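Local coordinates for protein tyrosinase (Aspergillus oryzae, PDB 6JU8) that probably catalyses the copper-dependent oxidation of L-tyrosine and L-dopa by molecular oxygen to L-dopaquinone, a step of melanin biosynthesis, at residues L173-V179 and S192-Y198; W150-A156 and E167-P171. The protein carries 1 engineered substitution. All blocks are in the same frame, centred on the assembly; numbering follows the deposited sequence. Where two conformers were deposited one is given.

Contact 1: L173-V179 and S192-Y198; sequences LVTMPMV and SKPNPLY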
loop_
_atom_site.group_PDB
_atom_site.type_symbol
_atom_site.label_atom_id
_atom_site.label_comp_id
_atom_site.label_asym_id
_atom_site.label_seq_id
_atom_site.Cartn_x
_atom_site.Cartn_y
_atom_site.Cartn_z
ATOM N N LEU A 173 -12.128 -3.305 -6.634
ATOM C CA LEU A 173 -12.126 -4.234 -5.494
ATOM C C LEU A 173 -10.713 -4.689 -5.195
ATOM O O LEU A 173 -10.375 -4.991 -4.048
ATOM C CB LEU A 173 -13.087 -5.387 -5.838
ATOM C CG LEU A 173 -13.269 -6.457 -4.777
ATOM C CD1 LEU A 173 -13.775 -5.859 -3.473
ATOM C CD2 LEU A 173 -14.259 -7.519 -5.268
ATOM N N VAL A 174 -9.841 -4.766 -6.210
ATOM C CA VAL A 174 -8.459 -5.201 -5.959
ATOM C C VAL A 174 -7.708 -4.214 -5.085
ATOM O O VAL A 174 -6.743 -4.588 -4.396
ATOM C CB VAL A 174 -7.791 -5.437 -7.324
ATOM C CG1 VAL A 174 -6.293 -5.320 -7.305
ATOM C CG2 VAL A 174 -8.195 -6.800 -7.904
ATOM N N THR A 175 -8.131 -2.946 -5.084
ATOM C CA THR A 175 -7.396 -1.905 -4.367
ATOM C C THR A 175 -7.930 -1.692 -2.956
ATOM O O THR A 175 -7.410 -0.808 -2.287
ATOM C CB THR A 175 -7.397 -0.566 -5.129
ATOM O OG1 THR A 175 -8.716 -0.003 -5.207
ATOM C CG2 THR A 175 -6.859 -0.774 -6.538
ATOM N N MET A 176 -8.891 -2.483 -2.512
ATOM C CA MET A 176 -9.508 -2.310 -1.191
ATOM C C MET A 176 -8.981 -3.340 -0.194
ATOM O O MET A 176 -9.143 -4.554 -0.368
ATOM C CB MET A 176 -11.032 -2.530 -1.316
ATOM C CG MET A 176 -11.750 -1.414 -2.035
ATOM S SD MET A 176 -13.415 -1.863 -2.548
ATOM C CE MET A 176 -14.071 -2.483 -0.998
ATOM N N PRO A 177 -8.316 -2.921 0.882
ATOM C CA PRO A 177 -7.833 -3.926 1.847
ATOM C C PRO A 177 -8.952 -4.698 2.535
ATOM O O PRO A 177 -8.770 -5.873 2.896
ATOM C CB PRO A 177 -7.045 -3.090 2.850
ATOM C CG PRO A 177 -6.730 -1.806 2.160
ATOM C CD PRO A 177 -7.840 -1.565 1.185
ATOM N N MET A 178 -10.110 -4.074 2.746
ATOM C CA MET A 178 -11.256 -4.687 3.421
ATOM C C MET A 178 -12.491 -4.602 2.532
ATOM O O MET A 178 -12.572 -3.730 1.654
ATOM C CB MET A 178 -11.550 -3.983 4.750
ATOM C CG MET A 178 -10.359 -3.890 5.693
ATOM S SD MET A 178 -9.878 -5.470 6.428
ATOM C CE MET A 178 -11.242 -5.731 7.571
ATOM N N VAL A 179 -13.438 -5.505 2.730
ATOM C CA VAL A 179 -14.653 -5.540 1.918
ATOM C C VAL A 179 -15.824 -5.889 2.832
ATOM O O VAL A 179 -15.657 -6.647 3.789
ATOM C CB VAL A 179 -14.530 -6.543 0.754
ATOM C CG1 VAL A 179 -14.237 -7.946 1.265
ATOM C CG2 VAL A 179 -15.777 -6.542 -0.135
ATOM N N SER A 192 -17.303 -6.124 7.850
ATOM C CA SER A 192 -16.094 -5.832 7.072
ATOM C C SER A 192 -15.033 -6.897 7.329
ATOM O O SER A 192 -14.731 -7.181 8.496
ATOM C CB SER A 192 -15.576 -4.458 7.533
ATOM O OG SER A 192 -14.407 -4.091 6.852
ATOM N N LYS A 193 -14.494 -7.479 6.257
ATOM C CA LYS A 193 -13.535 -8.568 6.366
ATOM C C LYS A 193 -12.326 -8.268 5.502
ATOM O O LYS A 193 -12.430 -7.559 4.503
ATOM C CB LYS A 193 -14.153 -9.915 5.967
ATOM C CG LYS A 193 -15.296 -10.339 6.890
ATOM C CD LYS A 193 -15.657 -11.800 6.598
ATOM C CE LYS A 193 -16.710 -12.275 7.592
ATOM N NZ LYS A 193 -17.152 -13.656 7.254
ATOM N N PRO A 194 -11.180 -8.867 5.808
ATOM C CA PRO A 194 -10.045 -8.751 4.874
ATOM C C PRO A 194 -10.456 -9.239 3.493
ATOM O O PRO A 194 -11.069 -10.297 3.348
ATOM C CB PRO A 194 -8.996 -9.679 5.494
ATOM C CG PRO A 194 -9.402 -9.824 6.932
ATOM C CD PRO A 194 -10.906 -9.727 6.979
ATOM N N ASN A 195 -10.055 -8.471 2.480
ATOM C CA ASN A 195 -10.449 -8.764 1.109
ATOM C C ASN A 195 -9.508 -9.761 0.466
ATOM O O ASN A 195 -8.331 -9.436 0.270
ATOM C CB ASN A 195 -10.419 -7.430 0.351
ATOM C CG ASN A 195 -10.777 -7.599 -1.107
ATOM O OD1 ASN A 195 -11.164 -8.697 -1.563
ATOM N ND2 ASN A 195 -10.588 -6.531 -1.857
ATOM N N PRO A 196 -9.954 -10.966 0.120
ATOM C CA PRO A 196 -9.034 -11.979 -0.431
ATOM C C PRO A 196 -8.570 -11.667 -1.857
ATOM O O PRO A 196 -7.676 -12.372 -2.345
ATOM C CB PRO A 196 -9.856 -13.272 -0.372
ATOM C CG PRO A 196 -11.269 -12.756 -0.587
ATOM C CD PRO A 196 -11.338 -11.478 0.210
ATOM N N LEU A 197 -9.141 -10.625 -2.486
ATOM C CA LEU A 197 -8.655 -10.218 -3.800
ATOM C C LEU A 197 -7.527 -9.198 -3.711
ATOM O O LEU A 197 -6.877 -8.888 -4.727
ATOM C CB LEU A 197 -9.795 -9.646 -4.641
ATOM C CG LEU A 197 -10.863 -10.663 -5.053
ATOM C CD1 LEU A 197 -12.050 -9.899 -5.600
ATOM C CD2 LEU A 197 -10.287 -11.657 -6.047
ATOM N N TYR A 198 -7.270 -8.653 -2.528
ATOM C CA TYR A 198 -6.270 -7.588 -2.400
ATOM C C TYR A 198 -4.842 -8.088 -2.484
ATOM O O TYR A 198 -3.957 -7.407 -2.970
ATOM C CB TYR A 198 -6.514 -6.901 -1.067
ATOM C CG TYR A 198 -5.679 -5.752 -0.622
ATOM C CD1 TYR A 198 -5.750 -4.517 -1.274
ATOM C CD2 TYR A 198 -4.833 -5.846 0.478
ATOM C CE1 TYR A 198 -5.005 -3.430 -0.867
ATOM C CE2 TYR A 198 -4.080 -4.761 0.912
ATOM C CZ TYR A 198 -4.173 -3.564 0.229
ATOM O OH TYR A 198 -3.426 -2.487 0.662
HETATM O O HOH W 1 -3.985 -5.105 -4.583
#
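The buried amide of Asn195 grips the 3-10 segment 173-175 and the loop after it. With CG opposite the backbone nitrogen (chi1 179°), the carboxamide is brought to the Leu173 and Met176 carbonyls, and ND2 gives a hydrogen bond to Met176 O at 2.9 Å, in the carbonyl plane and on a lone pair. ND2 also makes a weak, bent bond to Leu173 O. OD1 accepts from Leu197 N, which approaches from above the carbonyl plane, so both polar atoms of the side chain are satisfied. Asn195 N bonds to Pro177 O at 2.9 Å. Asparagine suits the place because one short, flat group can donate across the contact through ND2 and accept, through OD1, from its own segment.

Tyr198 lays its ring against Pro177, whose CA sits 3.6 Å from the ring centroid, 6° off the normal: a CH-pi contact with the rigid proline. Val174 O lies instead at the ring's edge, and a water stands 2.8 Å from both Val174 O and Tyr198 O. Leu173 CD2 presses tightly on Leu197 CD1 at 3.3 Å, apolar packing extended by Trp29 and Tyr30 of helix 26-34.

Farther on, Val179 and Lys193 form an antiparallel hydrogen-bonded pair, Val179 N to Lys193 O and Lys193 N to Val179 O both spanning 2.9 Å. The Lys193 ammonium pairs with Glu48 of helix 41-55. Such bonds belong to any antiparallel sheet; strands 178-182 and 190-194, consecutive in the chain, make it a beta hairpin, with the Asn195 Asx turn beside its base.

Contact 2: W150-A156 and E167-P171; sequences WDFARFA and ELRLP
A chi1 of 170° sets Trp150 CG opposite the backbone nitrogen and places the ring beside Arg169 O and Pro171, while a chi1 of -53° leads the Leu168 side chain against the type I beta turn Asp151 to Arg154. Trp150 NE1 donates to Arg169 O at 2.8 Å, somewhat out of the ring plane. Pro171 CD lies over the five-membered ring, 3.5 Å from its centroid, in a CH-pi contact; Phe152 CB covers the opposite face, and this sandwich limits the indole's rotation. Tryptophan suits this spot by combining broad faces with one N-H.

Leu168 CD1 is 3.4 Å from Phe152 O, a buried carbonyl without a polar partner, and CD2 is 3.7 Å from Phe155 CD1. Ala156 N bonds to Glu167 O at 2.9 Å, and the small Ala156 CB rests over one face of the Arg169 guanidinium. A salt bridge from Arg169 NE to Glu167 OE1 (2.9 Å) fixes that group, whose NH2 bonds to Asn245 O of the second subunit; Glu167 OE1 also bonds to Tyr246 there.

Trp150 packs on Leu265 of helix 258-267 and Val339 of helix 328-340. Phe152 touches Val335, Ile379 and Leu382, wedging the loop between copper-bearing helices 328-340 and 371-389.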
loop_
_atom_site.group_PDB
_atom_site.type_symbol
_atom_site.label_atom_id
_atom_site.label_comp_id
_atom_site.label_asym_id
_atom_site.label_seq_id
_atom_site.Cartn_x
_atom_site.Cartn_y
_atom_site.Cartn_z
ATOM N N TRP A 150 -11.038 -8.523 -15.418
ATOM C CA TRP A 150 -10.530 -7.152 -15.342
ATOM C C TRP A 150 -10.275 -6.604 -16.738
ATOM O O TRP A 150 -9.386 -7.077 -17.453
ATOM C CB TRP A 150 -9.237 -7.119 -14.532
ATOM C CG TRP A 150 -8.530 -5.794 -14.602
ATOM C CD1 TRP A 150 -9.085 -4.553 -14.511
ATOM C CD2 TRP A 150 -7.113 -5.623 -14.778
ATOM N NE1 TRP A 150 -8.093 -3.605 -14.631
ATOM C CE2 TRP A 150 -6.882 -4.229 -14.798
ATOM C CE3 TRP A 150 -6.036 -6.501 -14.942
ATOM C CZ2 TRP A 150 -5.608 -3.683 -14.961
ATOM C CZ3 TRP A 150 -4.770 -5.959 -15.110
ATOM C CH2 TRP A 150 -4.569 -4.566 -15.123
ATOM N N ASP A 151 -11.079 -5.618 -17.122
ATOM C CA ASP A 151 -10.893 -5.002 -18.434
ATOM C C ASP A 151 -9.779 -3.965 -18.360
ATOM O O ASP A 151 -9.990 -2.772 -18.117
ATOM C CB ASP A 151 -12.191 -4.386 -18.965
ATOM C CG ASP A 151 -12.070 -4.169 -20.479
ATOM O OD1 ASP A 151 -10.942 -4.067 -20.987
ATOM O OD2 ASP A 151 -13.134 -4.142 -21.136
ATOM N N PHE A 152 -8.553 -4.450 -18.554
ATOM C CA PHE A 152 -7.368 -3.592 -18.443
ATOM C C PHE A 152 -7.316 -2.538 -19.550
ATOM O O PHE A 152 -6.506 -1.601 -19.461
ATOM C CB PHE A 152 -6.071 -4.410 -18.369
ATOM C CG PHE A 152 -5.853 -5.377 -19.510
ATOM C CD1 PHE A 152 -5.627 -4.917 -20.803
ATOM C CD2 PHE A 152 -5.894 -6.754 -19.301
ATOM C CE1 PHE A 152 -5.433 -5.827 -21.848
ATOM C CE2 PHE A 152 -5.671 -7.676 -20.315
ATOM C CZ PHE A 152 -5.444 -7.191 -21.603
ATOM N N ALA A 153 -8.130 -2.669 -20.599
ATOM C CA ALA A 153 -8.104 -1.768 -21.740
ATOM C C ALA A 153 -9.282 -0.804 -21.762
ATOM O O ALA A 153 -9.358 0.021 -22.678
ATOM C CB ALA A 153 -8.046 -2.582 -23.018
ATOM N N ARG A 154 -10.178 -0.861 -20.790
ATOM C CA ARG A 154 -11.355 -0.007 -20.732
ATOM C C ARG A 154 -11.123 1.111 -19.719
ATOM O O ARG A 154 -10.683 0.845 -18.599
ATOM C CB ARG A 154 -12.574 -0.832 -20.296
ATOM C CG ARG A 154 -13.886 -0.038 -20.308
ATOM C CD ARG A 154 -15.023 -0.978 -19.908
ATOM N NE ARG A 154 -16.294 -0.269 -19.954
ATOM C CZ ARG A 154 -17.394 -0.675 -19.326
ATOM N NH1 ARG A 154 -17.394 -1.761 -18.581
ATOM N NH2 ARG A 154 -18.503 0.035 -19.434
ATOM N N PHE A 155 -11.422 2.358 -20.061
ATOM C CA PHE A 155 -11.270 3.437 -19.092
ATOM C C PHE A 155 -12.215 3.205 -17.924
ATOM O O PHE A 155 -13.400 2.903 -18.134
ATOM C CB PHE A 155 -11.609 4.768 -19.779
ATOM C CG PHE A 155 -10.631 5.136 -20.870
ATOM C CD1 PHE A 155 -9.259 4.988 -20.699
ATOM C CD2 PHE A 155 -11.091 5.640 -22.079
ATOM C CE1 PHE A 155 -8.399 5.390 -21.704
ATOM C CE2 PHE A 155 -10.230 6.060 -23.085
ATOM C CZ PHE A 155 -8.868 5.932 -22.896
ATOM N N ALA A 156 -11.720 3.332 -16.692
ATOM C CA ALA A 156 -12.541 3.173 -15.503
ATOM C C ALA A 156 -13.631 4.238 -15.444
ATOM O O ALA A 156 -13.409 5.386 -15.826
ATOM C CB ALA A 156 -11.687 3.332 -14.245
ATOM N N GLU A 167 -8.830 7.164 -17.723
ATOM C CA GLU A 167 -7.742 6.465 -17.057
ATOM C C GLU A 167 -7.969 4.953 -17.026
ATOM O O GLU A 167 -9.046 4.516 -16.577
ATOM C CB GLU A 167 -7.583 6.929 -15.588
ATOM C CG GLU A 167 -6.322 6.457 -14.895
ATOM C CD GLU A 167 -6.217 6.640 -13.397
ATOM O OE1 GLU A 167 -7.204 6.951 -12.694
ATOM O OE2 GLU A 167 -5.098 6.465 -12.832
ATOM N N LEU A 168 -7.013 4.114 -17.429
ATOM C CA LEU A 168 -7.078 2.696 -17.119
ATOM C C LEU A 168 -6.730 2.503 -15.654
ATOM O O LEU A 168 -5.917 3.245 -15.085
ATOM C CB LEU A 168 -6.098 1.948 -18.026
ATOM C CG LEU A 168 -6.224 2.180 -19.532
ATOM C CD1 LEU A 168 -5.107 1.445 -20.259
ATOM C CD2 LEU A 168 -7.592 1.714 -20.012
ATOM N N ARG A 169 -7.342 1.524 -15.008
ATOM C CA ARG A 169 -7.112 1.347 -13.580
ATOM C C ARG A 169 -7.169 -0.122 -13.205
ATOM O O ARG A 169 -7.959 -0.891 -13.781
ATOM C CB ARG A 169 -8.193 2.040 -12.737
ATOM C CG ARG A 169 -8.239 3.565 -12.900
ATOM C CD ARG A 169 -9.288 4.103 -11.924
ATOM N NE ARG A 169 -9.615 5.504 -12.203
ATOM C CZ ARG A 169 -10.668 6.098 -11.651
ATOM N NH1 ARG A 169 -11.464 5.396 -10.841
ATOM N NH2 ARG A 169 -10.911 7.375 -11.929
ATOM N N LEU A 170 -6.405 -0.494 -12.172
ATOM C CA LEU A 170 -6.728 -1.767 -11.511
ATOM C C LEU A 170 -8.177 -1.797 -11.020
ATOM O O LEU A 170 -8.772 -0.768 -10.710
ATOM C CB LEU A 170 -5.831 -1.997 -10.291
ATOM C CG LEU A 170 -4.332 -2.081 -10.524
ATOM C CD1 LEU A 170 -3.578 -2.536 -9.273
ATOM C CD2 LEU A 170 -3.956 -2.947 -11.701
ATOM N N PRO A 171 -8.780 -2.975 -10.895
ATOM C CA PRO A 171 -10.165 -3.043 -10.385
ATOM C C PRO A 171 -10.323 -2.339 -9.042
ATOM O O PRO A 171 -9.468 -2.440 -8.145
ATOM C CB PRO A 171 -10.368 -4.547 -10.140
ATOM C CG PRO A 171 -9.454 -5.192 -11.136
ATOM C CD PRO A 171 -8.215 -4.309 -11.178
HETATM O O HOH W 2 -9.149 -0.108 -16.658
HETATM O O HOH W 3 -11.135 6.784 -15.682
#

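How the contacts relate
Both contacts lie in the central tyrosinase domain and follow one another in series, neither nested nor crossed. After helix 135-144 the chain runs through 150-156, passes the unmodelled residues 160-164 and returns at 167-171, where contact 2 closes that loop. Ile172 alone separates this from 173-179, which leads into strand 178-182; the chain comes back along strand 190-194, and contact 1 closes the hairpin. The two meet where Thr175 CG2 packs 4.1 Å from Leu170 CB. Val174 and Leu170 both touch Ile371, so each borders helix 371-389. Both also reach the second subunit, contact 1 through Thr175 on its Val250, contact 2 through Arg169 on its Tyr246.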